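Local coordinates for CCMAN5 (Cellulosimicrobium cellulans, PDB 2XSG), which hydrolyses alpha-mannosides as a calcium-binding glycoside hydrolase of family 92, and probably uncovers mannose-6-phosphate on yeast-made glycans, at residues A[196-202]-A[398-404]; A[501-507]-A[565-569]. All coordinates share one frame; numbering follows the deposited sequence.

Contact 1: residues A[196-202]-A[398-404]; sequences YNAAYTL and VHSVPTV
Y200 lays one face of its ring over P402. The proline CB stands 3.9 Å from the ring centroid, 14° off the normal, in a CH-pi contact, while P402 CA lies nearer the ring's margin. A chi1 of 65° sets CG between the backbone N and the carbonyl carbon and so turns the ring back over the 398-404 chain; at its far end OH is held by D78 and N166. L202 CD1 reaches P402 CD beside the tyrosine ring, at 4.0 Å. Beside this packing H399 forms a single parallel-type bridge with Y200: its N gives a nearly straight bond to A199 O (2.8 Å, 175°), and its O accepts from T201 N at 3.2 Å. The chain then doubles back alongside the strand, and the fit slackens toward Y196. Here water mediates: one molecule accepts from T403 N at 2.9 Å and lies close to A198 O, and another takes the N-H of N197. Exposed Y196 brings its ring edge to V404 O, 3.6 Å from CD2, and touches V404 CG1. The contact joins the N-terminal beta domain to a loop of the catalytic domain. With the side chain of V404 about 4 Å from a bound bis-tris propane and about 10 Å from calcium, it fits the family 92 arrangement, in which the active site lies between the two domains.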
loop_
_atom_site.group_PDB
_atom_site.type_symbol
_atom_site.label_atom_id
_atom_site.label_comp_id
_atom_site.label_asym_id
_atom_site.label_seq_id
_atom_site.Cartn_x
_atom_site.Cartn_y
_atom_site.Cartn_z
ATOM N N TYR A 196 10.514 -9.245 5.803
ATOM C CA TYR A 196 11.497 -8.564 4.945
ATOM C C TYR A 196 12.797 -8.105 5.624
ATOM O O TYR A 196 13.804 -8.829 5.564
ATOM C CB TYR A 196 10.839 -7.459 4.089
ATOM C CG TYR A 196 11.686 -7.074 2.910
ATOM C CD1 TYR A 196 11.971 -8.012 1.882
ATOM C CD2 TYR A 196 12.243 -5.791 2.820
ATOM C CE1 TYR A 196 12.776 -7.660 0.801
ATOM C CE2 TYR A 196 13.046 -5.426 1.735
ATOM C CZ TYR A 196 13.308 -6.364 0.738
ATOM O OH TYR A 196 14.098 -6.003 -0.318
ATOM N N ASN A 197 12.798 -6.933 6.267
ATOM C CA ASN A 197 14.020 -6.415 6.895
ATOM C C ASN A 197 14.058 -6.516 8.412
ATOM O O ASN A 197 15.132 -6.455 9.008
ATOM C CB ASN A 197 14.253 -4.932 6.549
ATOM C CG ASN A 197 14.743 -4.722 5.128
ATOM O OD1 ASN A 197 15.419 -5.572 4.544
ATOM N ND2 ASN A 197 14.410 -3.570 4.569
ATOM N N ALA A 198 12.895 -6.615 9.046
ATOM C CA ALA A 198 12.825 -6.312 10.472
ATOM C C ALA A 198 11.872 -7.198 11.217
ATOM O O ALA A 198 10.847 -7.617 10.679
ATOM C CB ALA A 198 12.406 -4.858 10.670
ATOM N N ALA A 199 12.211 -7.469 12.469
ATOM C CA ALA A 199 11.268 -8.045 13.404
ATOM C C ALA A 199 10.386 -6.918 13.942
ATOM O O ALA A 199 10.748 -5.727 13.836
ATOM C CB ALA A 199 12.003 -8.741 14.545
ATOM N N TYR A 200 9.243 -7.301 14.518
ATOM C CA TYR A 200 8.288 -6.387 15.151
ATOM C C TYR A 200 7.628 -7.116 16.334
ATOM O O TYR A 200 7.495 -8.331 16.323
ATOM C CB TYR A 200 7.208 -5.942 14.151
ATOM C CG TYR A 200 6.330 -7.093 13.697
ATOM C CD1 TYR A 200 6.641 -7.833 12.558
ATOM C CD2 TYR A 200 5.191 -7.450 14.426
ATOM C CE1 TYR A 200 5.837 -8.904 12.161
ATOM C CE2 TYR A 200 4.398 -8.528 14.044
ATOM C CZ TYR A 200 4.727 -9.244 12.918
ATOM O OH TYR A 200 3.929 -10.300 12.555
ATOM N N THR A 201 7.224 -6.368 17.350
ATOM C CA THR A 201 6.471 -6.943 18.458
ATOM C C THR A 201 5.159 -6.188 18.686
ATOM O O THR A 201 5.132 -4.951 18.670
ATOM C CB THR A 201 7.311 -6.927 19.738
ATOM O OG1 THR A 201 8.481 -7.729 19.522
ATOM C CG2 THR A 201 6.516 -7.478 20.942
ATOM N N LEU A 202 4.089 -6.946 18.900
ATOM C CA LEU A 202 2.786 -6.397 19.301
ATOM C C LEU A 202 2.274 -7.101 20.545
ATOM O O LEU A 202 2.444 -8.321 20.695
ATOM C CB LEU A 202 1.768 -6.549 18.169
ATOM C CG LEU A 202 1.906 -5.585 16.985
ATOM C CD1 LEU A 202 0.956 -6.027 15.897
ATOM C CD2 LEU A 202 1.598 -4.119 17.413
ATOM N N VAL A 398 13.947 -3.626 16.454
ATOM C CA VAL A 398 12.638 -4.265 16.510
ATOM C C VAL A 398 11.575 -3.174 16.319
ATOM O O VAL A 398 11.554 -2.193 17.057
ATOM C CB VAL A 398 12.432 -5.010 17.850
ATOM C CG1 VAL A 398 11.012 -5.554 17.935
ATOM C CG2 VAL A 398 13.452 -6.159 17.981
ATOM N N HIS A 399 10.715 -3.326 15.313
ATOM C CA HIS A 399 9.706 -2.298 15.019
ATOM C C HIS A 399 8.350 -2.429 15.768
ATOM O O HIS A 399 8.054 -3.475 16.342
ATOM C CB HIS A 399 9.543 -2.168 13.512
ATOM C CG HIS A 399 10.654 -1.392 12.885
ATOM N ND1 HIS A 399 11.937 -1.890 12.767
ATOM C CD2 HIS A 399 10.694 -0.130 12.405
ATOM C CE1 HIS A 399 12.709 -0.970 12.218
ATOM N NE2 HIS A 399 11.983 0.108 12.000
ATOM N N SER A 400 7.562 -1.347 15.798
ATOM C CA SER A 400 6.352 -1.288 16.643
ATOM C C SER A 400 5.143 -1.986 16.026
ATOM O O SER A 400 4.179 -2.291 16.730
ATOM C CB SER A 400 6.008 0.171 17.032
ATOM O OG SER A 400 5.444 0.902 15.956
ATOM N N VAL A 401 5.214 -2.226 14.714
ATOM C CA VAL A 401 4.159 -2.884 13.917
ATOM C C VAL A 401 4.874 -3.628 12.780
ATOM O O VAL A 401 6.029 -3.300 12.481
ATOM C CB VAL A 401 3.188 -1.862 13.286
ATOM C CG1 VAL A 401 2.411 -1.080 14.354
ATOM C CG2 VAL A 401 3.933 -0.904 12.347
ATOM N N PRO A 402 4.209 -4.625 12.140
ATOM C CA PRO A 402 4.834 -5.229 10.976
ATOM C C PRO A 402 5.161 -4.141 9.975
ATOM O O PRO A 402 4.388 -3.186 9.811
ATOM C CB PRO A 402 3.756 -6.172 10.417
ATOM C CG PRO A 402 2.547 -5.951 11.198
ATOM C CD PRO A 402 2.919 -5.259 12.464
ATOM N N THR A 403 6.315 -4.266 9.335
ATOM C CA THR A 403 6.802 -3.209 8.454
ATOM C C THR A 403 7.686 -3.799 7.356
ATOM O O THR A 403 7.995 -4.999 7.368
ATOM C CB THR A 403 7.529 -2.127 9.272
ATOM O OG1 THR A 403 7.687 -0.931 8.492
ATOM C CG2 THR A 403 8.900 -2.636 9.783
ATOM N N VAL A 404 8.071 -2.982 6.385
ATOM C CA VAL A 404 8.773 -3.525 5.219
ATOM C C VAL A 404 10.136 -2.870 5.007
ATOM O O VAL A 404 11.147 -3.473 5.302
ATOM C CB VAL A 404 7.930 -3.433 3.940
ATOM C CG1 VAL A 404 8.597 -4.207 2.790
ATOM C CG2 VAL A 404 6.508 -3.952 4.194
HETATM O O HOH W 1 11.061 -4.817 7.466
HETATM O O HOH W 2 8.305 -6.380 9.754
#

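Contact 2: residues A[501-507]-A[565-569]; sequences WTAADGT and LGMRH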
loop_
_atom_site.group_PDB
_atom_site.type_symbol
_atom_site.label_atom_id
_atom_site.label_comp_id
_atom_site.label_asym_id
_atom_site.label_seq_id
_atom_site.Cartn_x
_atom_site.Cartn_y
_atom_site.Cartn_z
ATOM N N TRP A 501 19.319 4.533 -28.568
ATOM C CA TRP A 501 18.264 4.083 -29.444
ATOM C C TRP A 501 18.151 5.067 -30.611
ATOM O O TRP A 501 18.272 6.277 -30.417
ATOM C CB TRP A 501 16.925 3.957 -28.700
ATOM C CG TRP A 501 15.841 3.544 -29.613
ATOM C CD1 TRP A 501 15.720 2.334 -30.245
ATOM C CD2 TRP A 501 14.741 4.350 -30.070
ATOM N NE1 TRP A 501 14.607 2.336 -31.062
ATOM C CE2 TRP A 501 13.983 3.555 -30.960
ATOM C CE3 TRP A 501 14.316 5.658 -29.803
ATOM C CZ2 TRP A 501 12.825 4.035 -31.595
ATOM C CZ3 TRP A 501 13.159 6.131 -30.426
ATOM C CH2 TRP A 501 12.438 5.326 -31.317
ATOM N N THR A 502 17.942 4.539 -31.817
ATOM C CA THR A 502 17.799 5.370 -33.019
ATOM C C THR A 502 16.368 5.307 -33.533
ATOM O O THR A 502 15.863 4.223 -33.842
ATOM C CB THR A 502 18.767 4.929 -34.118
ATOM O OG1 THR A 502 20.117 5.135 -33.678
ATOM C CG2 THR A 502 18.521 5.725 -35.414
ATOM N N ALA A 503 15.718 6.468 -33.611
ATOM C CA ALA A 503 14.340 6.548 -34.082
ATOM C C ALA A 503 14.202 6.185 -35.572
ATOM O O ALA A 503 15.202 6.121 -36.297
ATOM C CB ALA A 503 13.756 7.936 -33.796
ATOM N N ALA A 504 12.960 5.956 -36.012
ATOM C CA ALA A 504 12.661 5.544 -37.397
ATOM C C ALA A 504 13.184 6.528 -38.448
ATOM O O ALA A 504 13.524 6.132 -39.552
ATOM C CB ALA A 504 11.158 5.317 -37.581
ATOM N N ASP A 505 13.259 7.805 -38.095
ATOM C CA ASP A 505 13.770 8.815 -39.006
ATOM C C ASP A 505 15.248 9.149 -38.747
ATOM O O ASP A 505 15.746 10.164 -39.243
ATOM C CB ASP A 505 12.941 10.084 -38.870
ATOM C CG ASP A 505 13.160 10.782 -37.534
ATOM O OD1 ASP A 505 13.772 10.178 -36.622
ATOM O OD2 ASP A 505 12.729 11.941 -37.400
ATOM N N GLY A 506 15.936 8.324 -37.957
ATOM C CA GLY A 506 17.368 8.525 -37.692
ATOM C C GLY A 506 17.723 9.330 -36.447
ATOM O O GLY A 506 18.886 9.373 -36.060
ATOM N N THR A 507 16.732 9.967 -35.819
ATOM C CA THR A 507 16.963 10.790 -34.631
ATOM C C THR A 507 17.647 9.975 -33.525
ATOM O O THR A 507 17.216 8.858 -33.214
ATOM C CB THR A 507 15.659 11.424 -34.085
ATOM O OG1 THR A 507 15.000 12.164 -35.121
ATOM C CG2 THR A 507 15.949 12.375 -32.914
ATOM N N LEU A 565 10.070 11.405 -29.448
ATOM C CA LEU A 565 10.090 10.141 -30.189
ATOM C C LEU A 565 10.359 8.954 -29.244
ATOM O O LEU A 565 9.806 7.875 -29.431
ATOM C CB LEU A 565 11.122 10.194 -31.319
ATOM C CG LEU A 565 10.788 11.100 -32.518
ATOM C CD1 LEU A 565 12.022 11.332 -33.357
ATOM C CD2 LEU A 565 9.686 10.493 -33.389
ATOM N N GLY A 566 11.200 9.164 -28.229
ATOM C CA GLY A 566 11.428 8.153 -27.184
ATOM C C GLY A 566 10.147 7.761 -26.452
ATOM O O GLY A 566 9.860 6.564 -26.251
ATOM N N MET A 567 9.371 8.773 -26.070
ATOM C CA MET A 567 8.113 8.582 -25.344
ATOM C C MET A 567 7.122 7.825 -26.188
ATOM O O MET A 567 6.506 6.880 -25.714
ATOM C CB MET A 567 7.536 9.920 -24.885
ATOM C CG MET A 567 7.969 10.316 -23.486
ATOM S SD MET A 567 7.691 9.047 -22.203
ATOM C CE MET A 567 5.920 8.915 -22.205
ATOM N N ARG A 568 7.002 8.208 -27.460
ATOM C CA ARG A 568 6.192 7.449 -28.397
ATOM C C ARG A 568 6.625 5.987 -28.527
ATOM O O ARG A 568 5.779 5.110 -28.519
ATOM C CB ARG A 568 6.114 8.154 -29.758
ATOM C CG ARG A 568 5.482 9.555 -29.646
ATOM C CD ARG A 568 5.425 10.307 -30.966
ATOM N NE ARG A 568 4.454 9.671 -31.851
ATOM C CZ ARG A 568 3.207 10.092 -32.057
ATOM N NH1 ARG A 568 2.751 11.179 -31.474
ATOM N NH2 ARG A 568 2.426 9.414 -32.871
ATOM N N HIS A 569 7.928 5.728 -28.631
ATOM C CA HIS A 569 8.454 4.361 -28.699
ATOM C C HIS A 569 8.208 3.572 -27.397
ATOM O O HIS A 569 7.880 2.376 -27.447
ATOM C CB HIS A 569 9.955 4.376 -29.008
ATOM C CG HIS A 569 10.485 3.052 -29.463
ATOM N ND1 HIS A 569 10.161 2.503 -30.684
ATOM C CD2 HIS A 569 11.312 2.165 -28.860
ATOM C CE1 HIS A 569 10.767 1.336 -30.817
ATOM N NE2 HIS A 569 11.475 1.108 -29.727
#
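A type I beta turn, A503 to G506, combined with an Asx turn at D505, packs its loop against helix 560-570. W501 and H569 carry the contact as a face-to-face stack, six-membered ring to imidazole, with centroids 4.0 Å apart and planes inclined by 25°. The rings are offset: CZ2 of W501 sits over the middle of the imidazole, 3.2 Å from ND1, while the indole NE1 lies near H569 NE2. With chi1 at 178° the indole extends from the loop to the helix, and the backbone N of A503 lies over its other face. Replacing W501 with an alanine is likely to strip one face of the H569 imidazole of its stacking partner and open a gap between loop and helix. L565 CD1 rests against the side of the turn, 3.8 Å from A503 CB and 3.6 Å from T507 OG1. D505 OD1 fixes that wall by accepting from T507 OG1 (2.8 Å) and T507 N (3.1 Å), both from the same face of the carboxylate. H569 meets the ring of H574, and W501 also rests on V509 and L511, so that the indole bridges strand 508-512 and helix 560-570.

In the fold
Contact 1 is largely buried, about 16 Å from the chain's centre, and joins the N-terminal domain to the catalytic domain; contact 2 is only partly buried, lies about 35 Å out and stays within the catalytic domain. Their centres are about 47 Å apart, on opposite sides of the chain's centre, and they share no element: strand 198-208 and a loop before helix 409-418 in one, a turn before strand 508-512 and helix 560-570 in the other. The chemistry follows. Contact 1 adds main-chain bonds and waters to its aromatic-proline packing; contact 2 relies on side chains, chiefly a ring stack, and the bonds of D505 stay inside its own segment.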